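Local coordinates for protein putative dihydrodipicolinate synthase (Thermus thermophilus, PDB 2PCQ) that is a putative member of the dihydrodipicolinate synthase family, built on a TIM-barrel fold and modelled with bound potassium, at residues P5-P9 with F21-A25; V238-K242 with G253-P257. One frame throughout, in Å; residues are numbered along the deposited sequence.

Contact 1 (P5-P9 with F21-A25); sequences PIPTP and FRELA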
loop_
_atom_site.group_PDB
_atom_site.type_symbol
_atom_site.label_atom_id
_atom_site.label_comp_id
_atom_site.label_asym_id
_atom_site.label_seq_id
_atom_site.Cartn_x
_atom_site.Cartn_y
_atom_site.Cartn_z
ATOM N N PRO A 5 8.064 -9.180 -25.568
ATOM C CA PRO A 5 8.211 -7.723 -25.545
ATOM C C PRO A 5 9.716 -7.524 -25.743
ATOM O O PRO A 5 10.489 -7.579 -24.785
ATOM C CB PRO A 5 7.747 -7.352 -24.137
ATOM C CG PRO A 5 8.178 -8.535 -23.325
ATOM C CD PRO A 5 7.791 -9.705 -24.217
ATOM N N ILE A 6 10.142 -7.320 -26.985
ATOM C CA ILE A 6 11.567 -7.165 -27.240
ATOM C C ILE A 6 12.168 -5.900 -26.643
ATOM O O ILE A 6 11.570 -4.825 -26.680
ATOM C CB ILE A 6 11.899 -7.205 -28.756
ATOM C CG1 ILE A 6 11.300 -5.994 -29.472
ATOM C CG2 ILE A 6 11.372 -8.499 -29.367
ATOM C CD1 ILE A 6 11.792 -5.847 -30.900
ATOM N N PRO A 7 13.367 -6.022 -26.060
ATOM C CA PRO A 7 14.010 -4.850 -25.470
ATOM C C PRO A 7 14.521 -3.928 -26.565
ATOM O O PRO A 7 14.640 -4.337 -27.721
ATOM C CB PRO A 7 15.138 -5.457 -24.639
ATOM C CG PRO A 7 15.504 -6.677 -25.416
ATOM C CD PRO A 7 14.153 -7.243 -25.804
ATOM N N THR A 8 14.786 -2.675 -26.207
ATOM C CA THR A 8 15.312 -1.704 -27.155
ATOM C C THR A 8 16.773 -1.500 -26.772
ATOM O O THR A 8 17.079 -0.986 -25.696
ATOM C CB THR A 8 14.561 -0.366 -27.069
ATOM O OG1 THR A 8 13.178 -0.582 -27.374
ATOM C CG2 THR A 8 15.143 0.634 -28.065
ATOM N N PRO A 9 17.698 -1.919 -27.649
ATOM C CA PRO A 9 19.142 -1.809 -27.430
ATOM C C PRO A 9 19.736 -0.408 -27.368
ATOM O O PRO A 9 19.403 0.454 -28.174
ATOM C CB PRO A 9 19.736 -2.604 -28.597
ATOM C CG PRO A 9 18.629 -3.538 -29.000
ATOM C CD PRO A 9 17.419 -2.653 -28.894
ATOM N N PHE A 21 18.819 -3.127 -32.798
ATOM C CA PHE A 21 17.376 -3.258 -32.630
ATOM C C PHE A 21 16.800 -4.122 -33.753
ATOM O O PHE A 21 16.040 -5.062 -33.508
ATOM C CB PHE A 21 16.744 -1.856 -32.644
ATOM C CG PHE A 21 15.347 -1.789 -32.063
ATOM C CD1 PHE A 21 14.876 -2.773 -31.194
ATOM C CD2 PHE A 21 14.528 -0.691 -32.333
ATOM C CE1 PHE A 21 13.610 -2.665 -30.605
ATOM C CE2 PHE A 21 13.262 -0.572 -31.748
ATOM C CZ PHE A 21 12.805 -1.560 -30.881
ATOM N N ARG A 22 17.183 -3.807 -34.987
ATOM C CA ARG A 22 16.707 -4.539 -36.156
ATOM C C ARG A 22 17.177 -5.995 -36.155
ATOM O O ARG A 22 16.406 -6.906 -36.454
ATOM C CB ARG A 22 17.177 -3.831 -37.432
ATOM C CG ARG A 22 16.749 -4.502 -38.719
ATOM C CD ARG A 22 17.091 -3.653 -39.942
ATOM N NE ARG A 22 18.485 -3.216 -39.954
ATOM C CZ ARG A 22 18.889 -1.979 -39.674
ATOM N NH1 ARG A 22 18.003 -1.042 -39.360
ATOM N NH2 ARG A 22 20.179 -1.675 -39.708
ATOM N N GLU A 23 18.440 -6.214 -35.808
ATOM C CA GLU A 23 18.988 -7.565 -35.780
ATOM C C GLU A 23 18.313 -8.408 -34.705
ATOM O O GLU A 23 18.032 -9.588 -34.910
ATOM C CB GLU A 23 20.494 -7.524 -35.518
ATOM C CG GLU A 23 21.177 -8.871 -35.680
ATOM C CD GLU A 23 22.646 -8.832 -35.312
ATOM O OE1 GLU A 23 23.339 -7.881 -35.735
ATOM O OE2 GLU A 23 23.110 -9.756 -34.607
ATOM N N LEU A 24 18.061 -7.797 -33.551
ATOM C CA LEU A 24 17.422 -8.497 -32.447
ATOM C C LEU A 24 16.021 -8.949 -32.839
ATOM O O LEU A 24 15.634 -10.088 -32.590
ATOM C CB LEU A 24 17.338 -7.581 -31.225
ATOM C CG LEU A 24 16.730 -8.182 -29.961
ATOM C CD1 LEU A 24 17.613 -9.316 -29.463
ATOM C CD2 LEU A 24 16.590 -7.100 -28.899
ATOM N N ALA A 25 15.262 -8.048 -33.454
ATOM C CA ALA A 25 13.901 -8.360 -33.869
ATOM C C ALA A 25 13.878 -9.508 -34.875
ATOM O O ALA A 25 13.025 -10.392 -34.797
ATOM C CB ALA A 25 13.240 -7.118 -34.470
#
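Ile6 and Pro9 face Ala25 and Phe21 where the chain leaving strand 2-6 passes helix 18-28, with CA atoms 7.1 Å apart at Ile6-Ala25 and 5.7 Å at Pro9-Phe21. This is the first beta-alpha-beta unit of the TIM barrel, and the contact sets the carboxyl end of its first strand against the helix that leads to strand 36-37. No hydrogen bond crosses it; side chains do the work. Phe21 has CG anti to its N (chi1 -162°), which carries the ring off the helix and in among Ile6, Pro7, Thr8 and Pro9. Thr8 CG2 stands over one ring face as a CH-pi contact, 4.2 Å from the centroid and 9° off the normal. Pro9 comes in obliquely, its CD 3.4 Å from Phe21 CD1, while the Pro9 CG methylene rests on the N and CA of Phe21. On the strand side, Ile6 reaches across with its CD1 methyl, which meets Phe21 CE1 at 3.7 Å and then the methyl of Ala25. The Thr8 hydroxyl lies above the rim of the ring near CZ, on the same side as CG2, and bonds Gly42 O, consistent with the rotation that leaves CG2 over the ring. Pro7 also packs against Lys242 and Leu245 of helix 216-247. One turn along helix 18-28, Leu24 turns its CD2 methyl against Pro7, touching the carbonyl oxygen and, at 3.7 Å, the ring carbon CG from one side. The same Leu24 CD2 lies 4.1 Å from Pro9 CG.

Contact 2 (V238-K242 with G253-P257); sequences VPLLK and GYPRP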
loop_
_atom_site.group_PDB
_atom_site.type_symbol
_atom_site.label_atom_id
_atom_site.label_comp_id
_atom_site.label_asym_id
_atom_site.label_seq_id
_atom_site.Cartn_x
_atom_site.Cartn_y
_atom_site.Cartn_z
ATOM N N VAL A 238 14.378 -5.380 -16.648
ATOM C CA VAL A 238 15.104 -5.121 -17.887
ATOM C C VAL A 238 16.600 -5.439 -17.853
ATOM O O VAL A 238 17.129 -6.014 -18.803
ATOM C CB VAL A 238 14.898 -3.657 -18.351
ATOM C CG1 VAL A 238 15.764 -3.362 -19.574
ATOM C CG2 VAL A 238 13.434 -3.437 -18.703
ATOM N N PRO A 239 17.305 -5.065 -16.769
ATOM C CA PRO A 239 18.739 -5.374 -16.737
ATOM C C PRO A 239 19.015 -6.875 -16.863
ATOM O O PRO A 239 19.943 -7.282 -17.560
ATOM C CB PRO A 239 19.185 -4.817 -15.385
ATOM C CG PRO A 239 18.261 -3.649 -15.190
ATOM C CD PRO A 239 16.924 -4.222 -15.622
ATOM N N LEU A 240 18.215 -7.696 -16.188
ATOM C CA LEU A 240 18.412 -9.142 -16.253
ATOM C C LEU A 240 18.059 -9.680 -17.633
ATOM O O LEU A 240 18.755 -10.546 -18.162
ATOM C CB LEU A 240 17.575 -9.860 -15.185
ATOM C CG LEU A 240 17.748 -11.386 -15.121
ATOM C CD1 LEU A 240 19.225 -11.725 -14.945
ATOM C CD2 LEU A 240 16.923 -11.965 -13.972
ATOM N N LEU A 241 16.984 -9.161 -18.217
ATOM C CA LEU A 241 16.554 -9.591 -19.545
ATOM C C LEU A 241 17.635 -9.327 -20.590
ATOM O O LEU A 241 17.976 -10.207 -21.380
ATOM C CB LEU A 241 15.269 -8.861 -19.953
ATOM C CG LEU A 241 14.786 -9.110 -21.386
ATOM C CD1 LEU A 241 14.538 -10.600 -21.584
ATOM C CD2 LEU A 241 13.520 -8.304 -21.658
ATOM N N LYS A 242 18.171 -8.112 -20.596
ATOM C CA LYS A 242 19.201 -7.761 -21.561
ATOM C C LYS A 242 20.495 -8.535 -21.340
ATOM O O LYS A 242 21.129 -8.974 -22.299
ATOM C CB LYS A 242 19.466 -6.254 -21.531
ATOM C CG LYS A 242 18.374 -5.442 -22.222
ATOM C CD LYS A 242 18.769 -3.978 -22.373
ATOM C CE LYS A 242 17.830 -3.263 -23.327
ATOM N NZ LYS A 242 18.228 -1.845 -23.543
ATOM N N GLY A 253 21.909 -5.227 -26.173
ATOM C CA GLY A 253 22.446 -3.988 -25.647
ATOM C C GLY A 253 22.330 -3.876 -24.132
ATOM O O GLY A 253 22.199 -4.883 -23.430
ATOM N N TYR A 254 22.358 -2.642 -23.633
ATOM C CA TYR A 254 22.303 -2.380 -22.196
ATOM C C TYR A 254 21.196 -1.412 -21.810
ATOM O O TYR A 254 20.715 -0.638 -22.639
ATOM C CB TYR A 254 23.638 -1.787 -21.739
ATOM C CG TYR A 254 24.830 -2.619 -22.134
ATOM C CD1 TYR A 254 25.404 -3.518 -21.240
ATOM C CD2 TYR A 254 25.356 -2.543 -23.424
ATOM C CE1 TYR A 254 26.474 -4.323 -21.619
ATOM C CE2 TYR A 254 26.419 -3.341 -23.816
ATOM C CZ TYR A 254 26.973 -4.228 -22.911
ATOM O OH TYR A 254 28.021 -5.025 -23.302
ATOM N N PRO A 255 20.774 -1.445 -20.536
ATOM C CA PRO A 255 19.720 -0.535 -20.077
ATOM C C PRO A 255 20.282 0.882 -20.176
ATOM O O PRO A 255 21.489 1.083 -20.030
ATOM C CB PRO A 255 19.502 -0.963 -18.627
ATOM C CG PRO A 255 19.859 -2.423 -18.645
ATOM C CD PRO A 255 21.107 -2.432 -19.496
ATOM N N ARG A 256 19.428 1.866 -20.416
ATOM C CA ARG A 256 19.916 3.233 -20.530
ATOM C C ARG A 256 20.315 3.771 -19.157
ATOM O O ARG A 256 19.575 3.610 -18.188
ATOM C CB ARG A 256 18.845 4.127 -21.166
ATOM C CG ARG A 256 19.431 5.298 -21.932
ATOM C CD ARG A 256 18.401 6.034 -22.788
ATOM N NE ARG A 256 19.074 6.671 -23.916
ATOM C CZ ARG A 256 18.511 7.511 -24.780
ATOM N NH1 ARG A 256 17.234 7.852 -24.670
ATOM N NH2 ARG A 256 19.239 8.003 -25.774
ATOM N N PRO A 257 21.505 4.398 -19.051
ATOM C CA PRO A 257 21.954 4.942 -17.763
ATOM C C PRO A 257 20.851 5.826 -17.193
ATOM O O PRO A 257 20.119 6.468 -17.948
ATOM C CB PRO A 257 23.201 5.738 -18.140
ATOM C CG PRO A 257 23.755 4.944 -19.297
ATOM C CD PRO A 257 22.507 4.646 -20.104
#
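Lys242 turns CG beside its own N, anti to the carbonyl carbon (chi1 -76°), and runs fully extended from there, so that its chain passes alongside Gly253 and Tyr254 and delivers NZ to Tyr254 O. Here helix 216-247 of the TIM-barrel chain meets the loop that leads on to helix 266-278. The bond from Lys242 NZ to Tyr254 O is 2.9 Å long but comes from above the peptide: the donor lies 71° out of the carbonyl plane and the C=O...N angle is 106°. Nearer the helix, Lys242 CB lies 3.6 Å from Gly253 O, and CD packs over the Tyr254-Pro255 peptide link. Gly253 O itself is bonded by Arg246 NH1. A turn earlier on the helix, Pro239 meets the CG of Pro255, which lies 3.7 Å from Pro239 CA and 4.0 Å from Pro239 CG, the two rings oblique to each other; Val238 CG1 reaches the same Pro255 CG more distantly. Tyr254 turns its side chain away from the helix and bonds a glycerol through OH. Val238 and Pro239 also pack on a second subunit, against Tyr100 and Ser103 of that chain. Lys242 NZ has further partners in Thr8 O and, through a salt bridge, Glu43, an environment that would probably favour its charged form.

Overall arrangement
Both contacts are largely buried and lie on the same side of the chain's centre, their own centres about 12 Å apart, but they join different elements. Contact 1 is internal to the first beta-alpha-beta unit of the barrel and is held by apolar packing, with no hydrogen bond across it; no other chain touches it. Contact 2 ties the late helix 216-247 to the loop after it, mixes proline packing with a buried ammonium group, and borders a second subunit. The two meet directly: Lys242 NZ of contact 2 is 2.6 Å from Thr8 O of contact 1, a probable hydrogen bond. One lysine thus connects the loop after the first strand to helix 216-247 and the loop that follows it.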